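Local coordinates for protein rhodopsin (Rubrobacter xylanophilus, PDB 6KFQ) that binds retinal within a bundle of transmembrane helices and probably uses absorbed light to pump protons across the membrane, at residues Ile176-Val181 / Val203-Ala208. Sequence-based numbering, arbitrary orientation.
Sequences ICYPIV and VLDLLA. With RET (retinal), chain R; MPG ([(Z)-octadec-9-enyl] (2R)-2,3-bis(oxidanyl)propanoate), chain F; MPG ([(Z)-octadec-9-enyl] (2R)-2,3-bis(oxidanyl)propanoate), chain M.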
ATOM      1  N   ILE A 176       1.562   1.314  -9.701  1.00 20.98           N
ATOM      2  CA  ILE A 176       1.994   0.785 -10.988  1.00 19.42           C
ATOM      3  C   ILE A 176       3.490   0.479 -10.980  1.00 20.27           C
ATOM      4  O   ILE A 176       3.950  -0.448 -11.660  1.00 21.21           O
ATOM      5  CB  ILE A 176       1.591   1.772 -12.094  1.00 23.18           C
ATOM      6  CG1 ILE A 176       0.079   1.683 -12.329  1.00 22.53           C
ATOM      7  CG2 ILE A 176       2.351   1.498 -13.382  1.00 27.40           C
ATOM      8  CD1 ILE A 176      -0.439   2.762 -13.214  1.00 24.81           C
ATOM      9  N   CYS A 177       4.272   1.205 -10.174  1.00 22.76           N
ATOM     10  CA  CYS A 177       5.708   0.935 -10.148  1.00 21.85           C
ATOM     11  C   CYS A 177       6.043  -0.419  -9.524  1.00 20.55           C
ATOM     12  O   CYS A 177       7.100  -0.985  -9.831  1.00 22.36           O
ATOM     13  CB  CYS A 177       6.444   2.045  -9.389  1.00 22.14           C
ATOM     14  SG  CYS A 177       6.350   3.643 -10.232  1.00 26.83           S
ATOM     15  N   TYR A 178       5.188  -0.947  -8.641  1.00 20.27           N
ATOM     16  CA  TYR A 178       5.560  -2.158  -7.908  1.00 21.26           C
ATOM     17  C   TYR A 178       5.731  -3.364  -8.817  1.00 22.33           C
ATOM     18  O   TYR A 178       6.759  -4.052  -8.697  1.00 24.20           O
ATOM     19  CB  TYR A 178       4.548  -2.464  -6.799  1.00 20.84           C
ATOM     20  CG  TYR A 178       4.714  -1.622  -5.557  1.00 22.30           C
ATOM     21  CD1 TYR A 178       4.221  -0.330  -5.512  1.00 18.88           C
ATOM     22  CD2 TYR A 178       5.344  -2.132  -4.420  1.00 19.08           C
ATOM     23  CE1 TYR A 178       4.353   0.445  -4.368  1.00 18.02           C
ATOM     24  CE2 TYR A 178       5.481  -1.366  -3.273  1.00 20.07           C
ATOM     25  CZ  TYR A 178       4.990  -0.081  -3.253  1.00 20.24           C
ATOM     26  OH  TYR A 178       5.124   0.692  -2.116  1.00 20.67           O
ATOM     27  N   PRO A 179       4.798  -3.689  -9.717  1.00 22.09           N
ATOM     28  CA  PRO A 179       5.061  -4.800 -10.647  1.00 23.80           C
ATOM     29  C   PRO A 179       6.266  -4.563 -11.540  1.00 25.24           C
ATOM     30  O   PRO A 179       6.929  -5.530 -11.933  1.00 29.79           O
ATOM     31  CB  PRO A 179       3.756  -4.902 -11.465  1.00 23.18           C
ATOM     32  CG  PRO A 179       3.081  -3.573 -11.299  1.00 22.16           C
ATOM     33  CD  PRO A 179       3.419  -3.173  -9.868  1.00 18.65           C
ATOM     34  N   ILE A 180       6.576  -3.306 -11.869  1.00 23.14           N
ATOM     35  CA  ILE A 180       7.774  -3.022 -12.657  1.00 22.98           C
ATOM     36  C   ILE A 180       9.024  -3.379 -11.862  1.00 25.40           C
ATOM     37  O   ILE A 180       9.939  -4.036 -12.373  1.00 24.06           O
ATOM     38  CB  ILE A 180       7.785  -1.547 -13.097  1.00 26.14           C
ATOM     39  CG1 ILE A 180       6.566  -1.252 -13.975  1.00 25.66           C
ATOM     40  CG2 ILE A 180       9.108  -1.194 -13.805  1.00 28.64           C
ATOM     41  CD1 ILE A 180       6.468   0.181 -14.428  1.00 31.71           C
ATOM     42  N   VAL A 181       9.083  -2.948 -10.598  1.00 24.36           N
ATOM     43  CA  VAL A 181      10.222  -3.306  -9.755  1.00 24.55           C
ATOM     44  C   VAL A 181      10.331  -4.823  -9.641  1.00 24.31           C
ATOM     45  O   VAL A 181      11.415  -5.401  -9.779  1.00 27.75           O
ATOM     46  CB  VAL A 181      10.094  -2.649  -8.371  1.00 23.33           C
ATOM     47  CG1 VAL A 181      11.186  -3.179  -7.457  1.00 22.98           C
ATOM     48  CG2 VAL A 181      10.171  -1.129  -8.492  1.00 21.31           C
ATOM     49  N   VAL A 203      11.739   3.039  -1.359  1.00 22.98           N
ATOM     50  CA  VAL A 203      11.314   4.383  -1.740  1.00 23.58           C
ATOM     51  C   VAL A 203       9.818   4.397  -2.012  1.00 20.33           C
ATOM     52  O   VAL A 203       9.085   5.263  -1.514  1.00 23.05           O
ATOM     53  CB  VAL A 203      12.105   4.888  -2.960  1.00 24.74           C
ATOM     54  CG1 VAL A 203      11.567   6.237  -3.416  1.00 26.47           C
ATOM     55  CG2 VAL A 203      13.591   4.988  -2.640  1.00 24.62           C
ATOM     56  N   LEU A 204       9.338   3.423  -2.798  1.00 18.38           N
ATOM     57  CA  LEU A 204       7.909   3.320  -3.060  1.00 21.44           C
ATOM     58  C   LEU A 204       7.116   3.189  -1.766  1.00 19.81           C
ATOM     59  O   LEU A 204       6.107   3.877  -1.572  1.00 22.43           O
ATOM     60  CB  LEU A 204       7.633   2.118  -3.981  1.00 18.03           C
ATOM     61  CG  LEU A 204       8.173   2.284  -5.401  1.00 21.39           C
ATOM     62  CD1 LEU A 204       8.020   0.965  -6.194  1.00 18.62           C
ATOM     63  CD2 LEU A 204       7.415   3.405  -6.095  1.00 22.44           C
ATOM     64  N   ASP A 205       7.533   2.277  -0.882  1.00 18.33           N
ATOM     65  CA  ASP A 205       6.793   2.076   0.364  1.00 23.44           C
ATOM     66  C   ASP A 205       6.688   3.366   1.170  1.00 24.29           C
ATOM     67  O   ASP A 205       5.620   3.696   1.693  1.00 22.26           O
ATOM     68  CB  ASP A 205       7.464   1.005   1.221  1.00 24.31           C
ATOM     69  CG  ASP A 205       7.223  -0.401   0.711  1.00 26.92           C
ATOM     70  OD1 ASP A 205       6.359  -0.594  -0.179  1.00 25.70           O
ATOM     71  OD2 ASP A 205       7.907  -1.316   1.222  1.00 24.67           O
ATOM     72  N   LEU A 206       7.789   4.102   1.300  1.00 25.46           N
ATOM     73  CA  LEU A 206       7.754   5.312   2.114  1.00 25.00           C
ATOM     74  C   LEU A 206       6.840   6.363   1.497  1.00 25.08           C
ATOM     75  O   LEU A 206       6.080   7.029   2.209  1.00 23.86           O
ATOM     76  CB  LEU A 206       9.171   5.854   2.300  1.00 20.45           C
ATOM     77  CG  LEU A 206      10.019   5.029   3.265  1.00 23.50           C
ATOM     78  CD1 LEU A 206      11.471   5.439   3.174  1.00 27.62           C
ATOM     79  CD2 LEU A 206       9.514   5.198   4.695  1.00 24.62           C
ATOM     80  N   LEU A 207       6.880   6.507   0.172  1.00 23.74           N
ATOM     81  CA  LEU A 207       5.992   7.456  -0.491  1.00 21.35           C
ATOM     82  C   LEU A 207       4.539   7.002  -0.404  1.00 24.32           C
ATOM     83  O   LEU A 207       3.645   7.792  -0.078  1.00 27.03           O
ATOM     84  CB  LEU A 207       6.415   7.625  -1.951  1.00 21.13           C
ATOM     85  CG  LEU A 207       7.806   8.233  -2.176  1.00 23.82           C
ATOM     86  CD1 LEU A 207       8.104   8.272  -3.677  1.00 26.84           C
ATOM     87  CD2 LEU A 207       7.901   9.643  -1.554  1.00 31.19           C
ATOM     88  N   ALA A 208       4.285   5.726  -0.699  1.00 22.56           N
ATOM     89  CA  ALA A 208       2.920   5.211  -0.751  1.00 19.04           C
ATOM     90  C   ALA A 208       2.265   5.095   0.618  1.00 22.26           C
ATOM     91  O   ALA A 208       1.032   4.951   0.679  1.00 21.31           O
ATOM     92  CB  ALA A 208       2.914   3.842  -1.453  1.00 21.49           C
TER
HETATM   93  C1  RET R 317       3.162  -7.495  -7.335  1.00 23.15           C
HETATM   94  C2  RET R 317       3.688  -8.600  -8.261  1.00 24.51           C
HETATM   95  C3  RET R 317       2.646  -9.229  -9.162  1.00 25.96           C
HETATM   96  C4  RET R 317       1.937  -8.182  -9.997  1.00 25.04           C
HETATM   97  C5  RET R 317       1.587  -6.921  -9.238  1.00 26.76           C
HETATM   98  C6  RET R 317       2.061  -6.650  -8.008  1.00 23.58           C
HETATM   99  C7  RET R 317       1.677  -5.409  -7.349  1.00 24.66           C
HETATM  100  C8  RET R 317       1.909  -4.970  -6.083  1.00 24.79           C
HETATM  101  C9  RET R 317       1.523  -3.724  -5.460  1.00 21.35           C
HETATM  102  C10 RET R 317       2.031  -3.425  -4.250  1.00 19.98           C
HETATM  103  C11 RET R 317       1.781  -2.257  -3.455  1.00 20.84           C
HETATM  104  C12 RET R 317       2.338  -2.125  -2.255  1.00 21.47           C
HETATM  105  C13 RET R 317       2.171  -1.026  -1.333  1.00 20.90           C
HETATM  106  C14 RET R 317       2.728  -1.123  -0.102  1.00 20.73           C
HETATM  107  C15 RET R 317       2.655  -0.173   0.972  1.00 21.73           C
HETATM  108  C16 RET R 317       2.627  -8.173  -6.066  1.00 19.94           C
HETATM  109  C17 RET R 317       4.402  -6.656  -6.968  1.00 21.62           C
HETATM  110  C18 RET R 317       0.519  -6.116  -9.925  1.00 25.32           C
HETATM  111  C19 RET R 317       0.591  -2.806  -6.199  1.00 19.24           C
HETATM  112  C20 RET R 317       1.354   0.154  -1.777  1.00 17.52           C
HETATM  113  C4  MPG F 305      -9.255   9.489 -13.446  1.00 61.37           C
HETATM  114  C5  MPG F 305      -7.878  10.039 -13.160  1.00 62.12           C
HETATM  115  C6  MPG F 305      -6.754   9.069 -13.435  1.00 61.98           C
HETATM  116  C7  MPG F 305      -5.364   9.595 -13.095  1.00 61.85           C
HETATM  117  C8  MPG F 305      -4.257   8.675 -13.508  1.00 61.55           C
HETATM  118  C9  MPG F 305      -2.887   9.154 -13.138  1.00 59.97           C
HETATM  119  C10 MPG F 305      -1.785   8.573 -13.543  1.00 59.22           C
HETATM  120  C11 MPG F 305      -1.769   7.380 -14.447  1.00 59.49           C
HETATM  121  C12 MPG F 305      -0.420   7.050 -15.005  1.00 59.35           C
HETATM  122  C13 MPG F 305       0.562   6.431 -14.024  1.00 59.31           C
HETATM  123  C14 MPG F 305       1.904   6.130 -14.647  1.00 58.29           C
HETATM  124  C15 MPG F 305       2.871   5.355 -13.783  1.00 54.33           C
HETATM  125  C16 MPG F 305       4.190   5.093 -14.467  1.00 52.83           C
HETATM  126  C17 MPG F 305       5.157   4.181 -13.761  1.00 52.90           C
HETATM  127  C18 MPG F 305       6.426   3.934 -14.545  1.00 52.59           C
HETATM  128  C8  MPG M 312       5.655   0.008 -18.278  1.00 61.21           C
HETATM  129  C9  MPG M 312       4.528   0.601 -17.490  1.00 62.01           C
HETATM  130  C10 MPG M 312       3.296   0.742 -17.910  1.00 61.66           C
HETATM  131  C11 MPG M 312       2.127   1.184 -17.087  1.00 60.64           C
HETATM  132  C12 MPG M 312       1.345   2.316 -17.684  1.00 61.63           C
HETATM  133  C13 MPG M 312      -0.157   2.115 -17.575  1.00 61.59           C
HETATM  134  C14 MPG M 312      -0.946   3.342 -17.193  1.00 61.53           C
HETATM  135  C15 MPG M 312      -2.333   3.024 -16.690  1.00 59.24           C
HETATM  136  C16 MPG M 312      -3.122   4.214 -16.207  1.00 56.80           C
HETATM  137  C17 MPG M 312      -4.425   3.832 -15.551  1.00 54.48           C
HETATM  138  C18 MPG M 312      -5.268   5.006 -15.119  1.00 53.14           C
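Tyr178, on segment 176-181 of helix 158-184, reaches across to Leu204 and Asp205 on segment 203-208 of helix 194-218; the two segments run nearly antiparallel (168°), and their axes come no nearer than 10.9 Å. A long, flat side chain with a polar tip suits such a distance. Its OH gives a hydrogen bond to Asp205 OD1 at 2.6 Å, arriving at the lone pair that points away from OD2; the ring and carboxylate planes differ by 27°, and OD1 lies at the ring edge, in its plane. Asp205 OD2 is hydrogen-bonded to Tyr49 OH, so each oxygen of this buried carboxylate has a partner.

Packing is tightest around the phenol. Leu204 CD1 sits over the centre of one face in a CH-pi contact, 4.1 Å from the centroid, while the retinal polyene lies against the opposite face, with Tyr178 CE2 3.4 Å from C12. Leucine fits here because, with CG anti to the carbonyl carbon (chi1 -68°), both methyls rest on Cys177 CB, 3.7 Å from CD2, and CD1 also covers the ring and meets Val181 CG2 tip to tip at 3.8 Å. The small Ala208 brings only its CB near both the phenol oxygen and retinal C20. An alanine in place of Tyr178 would probably leave Asp205 OD1 without its donor and open a gap between Leu204 and the polyene.

The outer side of helix 176-181 is looser and faces lipid: Cys177 SG lies 3.8 Å from C17 of one bound lipid tail, and Ile180 CD1 touches two such tails. Pro179, where the helix kinks, packs its CB on the retinal ring near C5 and also touches another bound lipid. The arrangement forms one wall of the retinal pocket of a microbial rhodopsin, in which a tyrosine and an aspartate from neighbouring helices line the polyene.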